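Local coordinates for protein polyhedrin (Uranotaenia sapphirina cypovirus, PDB 4ZQX) that forms the crystalline matrix of cypovirus polyhedra, the protein crystals that embed virus particles, and binds ATP, at residues L6-Q9 and R10-E14; W210-N213 and A214-Y218; D63-N66 and G67-M70. All blocks are in the same frame, centred on the assembly; numbering follows the deposited sequence.

Contact 1 (L6-Q9 and R10-E14); sequences LARQ and RLTDE
Gln9 and Asp13 meet one turn apart on helix 4-18 because their torsions bring the ends of the two side chains together: in Gln9 CG stands anti to the backbone N (chi1 -178°) and the chain then bends at chi2, whereas Asp13 carries CG beside its own backbone N (chi1 -72°). Gln9 NE2 donates to Asp13 OD1 at 3.1 Å. The bond is moderately bent; the amide nitrogen approaches from above the carboxylate plane, and the two flat groups are turned 35° against each other. In the main chain, Asp13 N donates to Gln9 O at 2.9 Å, so the same two residues are joined by main chain and side chain.

Thr12 bonds Arg8 O twice. Its OG1 donates to that oxygen at 2.9 Å, and Thr12 N reaches it at 3.0 Å from the opposite face of the carbonyl plane. In the Arg10 conformer given, Leu6 O lies over one face of the guanidinium, toward its rim, a placement that is doubtful. Two further bonds, Arg10 N to Leu6 O and Leu11 N to Ala7 O, continue the alpha-helical ladder.

On this mostly exposed part of the helix, the double donation would draw electron density toward Arg8 O, and the Gln9 amide would offset part of the negative charge on Asp13.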
# COMPACT_ATOMS: atom_id res chain seq x y z
N LEU A 6 7.04 -34.95 30.48
CA LEU A 6 6.16 -33.84 30.85
C LEU A 6 6.92 -32.51 30.91
O LEU A 6 6.35 -31.46 30.62
CB LEU A 6 5.52 -34.10 32.20
CG LEU A 6 4.50 -35.23 32.22
CD1 LEU A 6 4.05 -35.55 33.64
CD2 LEU A 6 3.31 -34.87 31.35
N ALA A 7 8.19 -32.56 31.30
CA ALA A 7 9.01 -31.35 31.30
C ALA A 7 9.21 -30.83 29.88
O ALA A 7 9.20 -29.62 29.65
CB ALA A 7 10.36 -31.62 31.95
N ARG A 8 9.41 -31.74 28.93
CA ARG A 8 9.55 -31.37 27.53
C ARG A 8 8.24 -30.79 26.98
O ARG A 8 8.25 -29.84 26.19
CB ARG A 8 9.98 -32.60 26.71
CG ARG A 8 10.24 -32.31 25.23
CD ARG A 8 10.91 -33.49 24.53
NE ARG A 8 12.20 -33.87 25.11
CZ ARG A 8 13.37 -33.29 24.84
NH1 ARG A 8 14.49 -33.73 25.43
NH2 ARG A 8 13.45 -32.28 23.97
N GLN A 9 7.11 -31.34 27.41
CA GLN A 9 5.81 -30.84 26.98
C GLN A 9 5.64 -29.41 27.47
O GLN A 9 5.21 -28.53 26.74
CB GLN A 9 4.69 -31.71 27.53
CG GLN A 9 3.32 -31.27 27.07
CD GLN A 9 3.16 -31.39 25.55
OE1 GLN A 9 3.09 -32.50 25.02
NE2 GLN A 9 3.13 -30.26 24.86
N ARG A 10 6.01 -29.20 28.73
CA ARG A 10 5.89 -27.89 29.37
C ARG A 10 6.74 -26.85 28.65
O ARG A 10 6.29 -25.73 28.36
CB ARG A 10 6.31 -28.03 30.83
CG ARG A 10 5.84 -26.93 31.73
CD ARG A 10 5.85 -27.41 33.19
NE ARG A 10 4.83 -28.44 33.43
CZ ARG A 10 5.07 -29.69 33.84
NH1 ARG A 10 6.31 -30.12 34.06
NH2 ARG A 10 4.05 -30.52 34.03
N LEU A 11 7.98 -27.20 28.32
CA LEU A 11 8.85 -26.27 27.62
C LEU A 11 8.29 -25.93 26.24
O LEU A 11 8.37 -24.79 25.79
CB LEU A 11 10.27 -26.83 27.49
CG LEU A 11 11.23 -25.98 26.66
CD1 LEU A 11 11.48 -24.65 27.37
CD2 LEU A 11 12.54 -26.72 26.42
N THR A 12 7.73 -26.93 25.59
CA THR A 12 7.14 -26.74 24.28
C THR A 12 5.95 -25.79 24.37
O THR A 12 5.83 -24.86 23.57
CB THR A 12 6.73 -28.09 23.67
OG1 THR A 12 7.89 -28.91 23.52
CG2 THR A 12 6.10 -27.92 22.32
N ASP A 13 5.09 -25.99 25.36
CA ASP A 13 3.92 -25.14 25.55
C ASP A 13 4.36 -23.68 25.72
O ASP A 13 3.82 -22.77 25.08
CB ASP A 13 3.16 -25.50 26.84
CG ASP A 13 2.40 -26.81 26.75
OD1 ASP A 13 2.33 -27.42 25.67
OD2 ASP A 13 1.84 -27.23 27.79
N GLU A 14 5.35 -23.47 26.58
CA GLU A 14 5.81 -22.13 26.91
C GLU A 14 6.47 -21.45 25.71
O GLU A 14 6.28 -20.25 25.50
CB GLU A 14 6.75 -22.18 28.12
CG GLU A 14 6.00 -22.55 29.39
CD GLU A 14 6.87 -22.59 30.62
OE1 GLU A 14 8.07 -22.27 30.52
OE2 GLU A 14 6.36 -22.95 31.70

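Contact 2 (W210-N213 and A214-Y218); sequences WFDN and APELY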
# COMPACT_ATOMS: atom_id res chain seq x y z
N TRP A 210 -13.10 -14.65 1.88
CA TRP A 210 -14.55 -14.59 1.80
C TRP A 210 -15.12 -15.91 2.29
O TRP A 210 -14.61 -16.96 1.93
CB TRP A 210 -14.99 -14.43 0.34
CG TRP A 210 -14.67 -13.12 -0.29
CD1 TRP A 210 -15.54 -12.10 -0.51
CD2 TRP A 210 -13.41 -12.69 -0.80
NE1 TRP A 210 -14.90 -11.05 -1.13
CE2 TRP A 210 -13.58 -11.39 -1.32
CE3 TRP A 210 -12.14 -13.27 -0.87
CZ2 TRP A 210 -12.55 -10.66 -1.89
CZ3 TRP A 210 -11.10 -12.54 -1.45
CH2 TRP A 210 -11.32 -11.25 -1.96
N PHE A 211 -16.17 -15.86 3.10
CA PHE A 211 -16.85 -17.06 3.59
C PHE A 211 -18.36 -16.89 3.47
O PHE A 211 -18.89 -15.78 3.65
CB PHE A 211 -16.48 -17.33 5.05
CG PHE A 211 -15.00 -17.46 5.29
CD1 PHE A 211 -14.36 -18.69 5.15
CD2 PHE A 211 -14.26 -16.37 5.66
CE1 PHE A 211 -12.99 -18.80 5.38
CE2 PHE A 211 -12.88 -16.48 5.88
CZ PHE A 211 -12.26 -17.70 5.74
N ASP A 212 -19.07 -17.97 3.17
CA ASP A 212 -20.52 -17.88 3.00
C ASP A 212 -21.27 -17.86 4.32
O ASP A 212 -22.41 -17.41 4.38
CB ASP A 212 -21.05 -18.99 2.10
CG ASP A 212 -20.75 -18.74 0.65
OD1 ASP A 212 -21.26 -17.74 0.13
OD2 ASP A 212 -19.99 -19.49 0.03
N ASN A 213 -20.63 -18.34 5.38
CA ASN A 213 -21.23 -18.33 6.70
C ASN A 213 -20.15 -18.37 7.77
O ASN A 213 -19.00 -18.68 7.49
CB ASN A 213 -22.24 -19.49 6.87
CG ASN A 213 -21.62 -20.87 6.64
OD1 ASN A 213 -20.65 -21.26 7.31
ND2 ASN A 213 -22.19 -21.63 5.70
N ALA A 214 -20.53 -18.03 9.00
CA ALA A 214 -19.56 -17.94 10.09
C ALA A 214 -18.92 -19.29 10.44
O ALA A 214 -17.74 -19.35 10.75
CB ALA A 214 -20.18 -17.32 11.33
N PRO A 215 -19.69 -20.39 10.39
CA PRO A 215 -19.01 -21.66 10.70
C PRO A 215 -17.83 -22.00 9.77
O PRO A 215 -16.84 -22.58 10.24
CB PRO A 215 -20.14 -22.69 10.61
CG PRO A 215 -21.38 -21.90 11.01
CD PRO A 215 -21.16 -20.53 10.41
N GLU A 216 -17.91 -21.63 8.49
CA GLU A 216 -16.76 -21.77 7.59
C GLU A 216 -15.57 -20.95 8.08
O GLU A 216 -14.43 -21.41 8.04
CB GLU A 216 -17.12 -21.33 6.16
CG GLU A 216 -18.04 -22.25 5.42
CD GLU A 216 -18.47 -21.69 4.07
OE1 GLU A 216 -17.96 -20.62 3.67
OE2 GLU A 216 -19.33 -22.31 3.42
N LEU A 217 -15.83 -19.73 8.54
CA LEU A 217 -14.78 -18.87 9.11
C LEU A 217 -14.14 -19.53 10.33
O LEU A 217 -12.91 -19.53 10.49
CB LEU A 217 -15.38 -17.52 9.52
CG LEU A 217 -14.49 -16.52 10.27
CD1 LEU A 217 -13.46 -15.91 9.34
CD2 LEU A 217 -15.38 -15.46 10.91
N TYR A 218 -14.97 -20.09 11.20
CA TYR A 218 -14.44 -20.72 12.41
C TYR A 218 -13.60 -21.95 12.07
O TYR A 218 -12.52 -22.15 12.62
CB TYR A 218 -15.57 -21.13 13.37
CG TYR A 218 -16.53 -20.01 13.79
CD1 TYR A 218 -16.10 -18.69 13.87
CD2 TYR A 218 -17.87 -20.29 14.07
CE1 TYR A 218 -16.99 -17.67 14.21
CE2 TYR A 218 -18.75 -19.28 14.41
CZ TYR A 218 -18.31 -17.97 14.48
OH TYR A 218 -19.19 -16.96 14.83
O HOH W 1 -17.93 -20.83 0.77
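Asn213 is the N-cap of helix 214-225, in the short turn that follows strand 207-211. Asn213 OD1 accepts from Glu216 N at 3.0 Å, and the donor lies nearly along the C=O axis; Asn213 O takes a weak second bond from the same N-H. The Asn213 side chain reaches the helix end because CG sits between the backbone N and the carbonyl carbon (chi1 58°), which also brings OD1 to 3.2 Å from Pro215 CD. Glu216 reaches back with an extended chain: OE1 accepts from Asp212 N at 2.9 Å, met from above the carboxylate plane. Leu217 CA lies over the face of the Phe211 ring, 4.0 Å from its centroid in a CH-pi contact, and Leu217 CD1 packs against Phe211 CE2 at 3.6 Å. Ser42 of strand 40-47 touches both side chains.

Asp212 OD2 and Glu216 OE1, like charges, are 4.3 Å apart. A water bridges them, donating to both oxygens. The water and the Asp212 N-H would therefore ease the repulsion between the carboxylates, while the cap satisfies an amide of the helix's first turn.

Contact 3 (D63-N66 and G67-M70); sequences DIDN and GHQM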
# COMPACT_ATOMS: atom_id res chain seq x y z
N ASP A 63 -18.91 -8.00 -1.94
CA ASP A 63 -18.64 -7.68 -3.34
C ASP A 63 -18.81 -8.84 -4.34
O ASP A 63 -18.28 -8.80 -5.45
CB ASP A 63 -17.24 -7.06 -3.45
CG ASP A 63 -16.16 -7.88 -2.79
OD1 ASP A 63 -16.46 -8.78 -1.98
OD2 ASP A 63 -14.99 -7.61 -3.08
N ILE A 64 -19.62 -9.82 -3.95
CA ILE A 64 -19.87 -10.98 -4.80
C ILE A 64 -21.29 -10.91 -5.34
O ILE A 64 -22.24 -10.72 -4.57
CB ILE A 64 -19.66 -12.28 -4.01
CG1 ILE A 64 -18.31 -12.24 -3.28
CG2 ILE A 64 -19.73 -13.51 -4.93
CD1 ILE A 64 -17.10 -11.89 -4.16
N ASP A 65 -21.42 -11.07 -6.65
CA ASP A 65 -22.71 -10.99 -7.33
C ASP A 65 -22.80 -12.16 -8.29
O ASP A 65 -22.07 -12.22 -9.28
CB ASP A 65 -22.84 -9.66 -8.08
CG ASP A 65 -24.21 -9.46 -8.71
OD1 ASP A 65 -25.21 -10.01 -8.19
OD2 ASP A 65 -24.27 -8.73 -9.72
N ASN A 66 -23.69 -13.09 -7.96
CA ASN A 66 -23.88 -14.31 -8.74
C ASN A 66 -22.55 -14.99 -9.08
O ASN A 66 -22.29 -15.36 -10.23
CB ASN A 66 -24.68 -13.99 -10.02
CG ASN A 66 -26.11 -13.54 -9.71
OD1 ASN A 66 -26.82 -14.17 -8.93
ND2 ASN A 66 -26.53 -12.44 -10.33
N GLY A 67 -21.70 -15.13 -8.07
CA GLY A 67 -20.46 -15.88 -8.21
C GLY A 67 -19.27 -15.13 -8.75
O GLY A 67 -18.18 -15.71 -8.87
N HIS A 68 -19.45 -13.86 -9.10
CA HIS A 68 -18.35 -13.06 -9.63
C HIS A 68 -18.08 -11.86 -8.73
O HIS A 68 -18.99 -11.36 -8.06
CB HIS A 68 -18.62 -12.61 -11.08
CG HIS A 68 -19.51 -11.42 -11.21
ND1 HIS A 68 -20.81 -11.51 -11.66
CD2 HIS A 68 -19.28 -10.10 -10.99
CE1 HIS A 68 -21.35 -10.30 -11.69
NE2 HIS A 68 -20.44 -9.43 -11.29
N GLN A 69 -16.83 -11.42 -8.70
CA GLN A 69 -16.46 -10.28 -7.87
C GLN A 69 -16.73 -8.98 -8.60
O GLN A 69 -16.33 -8.81 -9.75
CB GLN A 69 -14.99 -10.36 -7.47
CG GLN A 69 -14.63 -9.31 -6.44
CD GLN A 69 -13.20 -9.44 -5.96
OE1 GLN A 69 -12.45 -10.30 -6.42
NE2 GLN A 69 -12.82 -8.58 -5.02
N MET A 70 -17.40 -8.06 -7.90
CA MET A 70 -17.74 -6.75 -8.45
C MET A 70 -16.51 -5.85 -8.47
O MET A 70 -15.59 -6.01 -7.68
CB MET A 70 -18.85 -6.12 -7.61
CG MET A 70 -20.09 -6.96 -7.57
SD MET A 70 -21.23 -6.41 -6.30
CE MET A 70 -21.81 -4.86 -6.95
O HOH W 2 -13.99 -5.60 -5.43
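Backbone hydrogen bonds knit Asp63-Asn66 to Gly67-Met70 as a tight beta hairpin closed by a type I' turn from Asp65 to His68. Asp65 and His68 form the hydrogen-bonded antiparallel pair: Asp65 N donates to His68 O at 2.8 Å, and His68 N returns a bond to Asp65 O at 3.1 Å, arriving well above the carbonyl plane. Beyond the non-hydrogen-bonded pair of Ile64 and Gln69, Met70 N donates to Asp63 O at 2.7 Å in an almost straight bond. At the backbone angles of Gly67 (phi 85°, psi -2°) a CB would be jammed against Asn66 O.

Among polar side chains, Gln69 runs extended beside Asp63 and gives NE2 to Asp63 OD2 at 3.1 Å. This bond is bent and meets the carboxylate from above its plane, with the amide and carboxylate planes nearly perpendicular. A water donates to Met70 O and, at 3.3 Å, to Asp63 OD2.

Apolar and ring contacts occur on both faces. In the His68 conformer given, Asp65 CB lies over the face of the ring, 4.3 Å from its centroid, a CH-pi contact that is doubtful; Met70 CG packs on Asp65 CB at 3.9 Å. On the side bearing Ile64 and Gln69, Ile64 CD1 comes to 4.1 Å from Gln69 CA.

The hairpin rests on several elements. Asp63 OD1 forms a salt bridge with Lys41 of strand 40-47 and accepts from Trp210 NE1 of strand 207-211, whose indole also touches Ile64 and Gln69. Gln69 OE1 accepts from Tyr73 N of a second subunit, while Asp63 and Met70 pack on Leu75 of helix 72-83 in their own chain.

From the N terminus, contact 1 comes first, within helix 4-18, and closes no loop beyond single helical turns. The chain then builds strands 27-34, 40-47 and 50-55 before contact 3 closes the small hairpin 63-70. Contact 2 follows much later, turning the chain from strand 207-211, the outermost strand of the six-stranded sheet within this chain, into helix 214-225. The three lie in series, neither nesting nor crossing. Contact 1 stands apart, its centre about 33 Å from that of contact 2 and about 47 Å from that of contact 3. Contacts 2 and 3 touch through Trp210, tying the hairpin to strand 207-211.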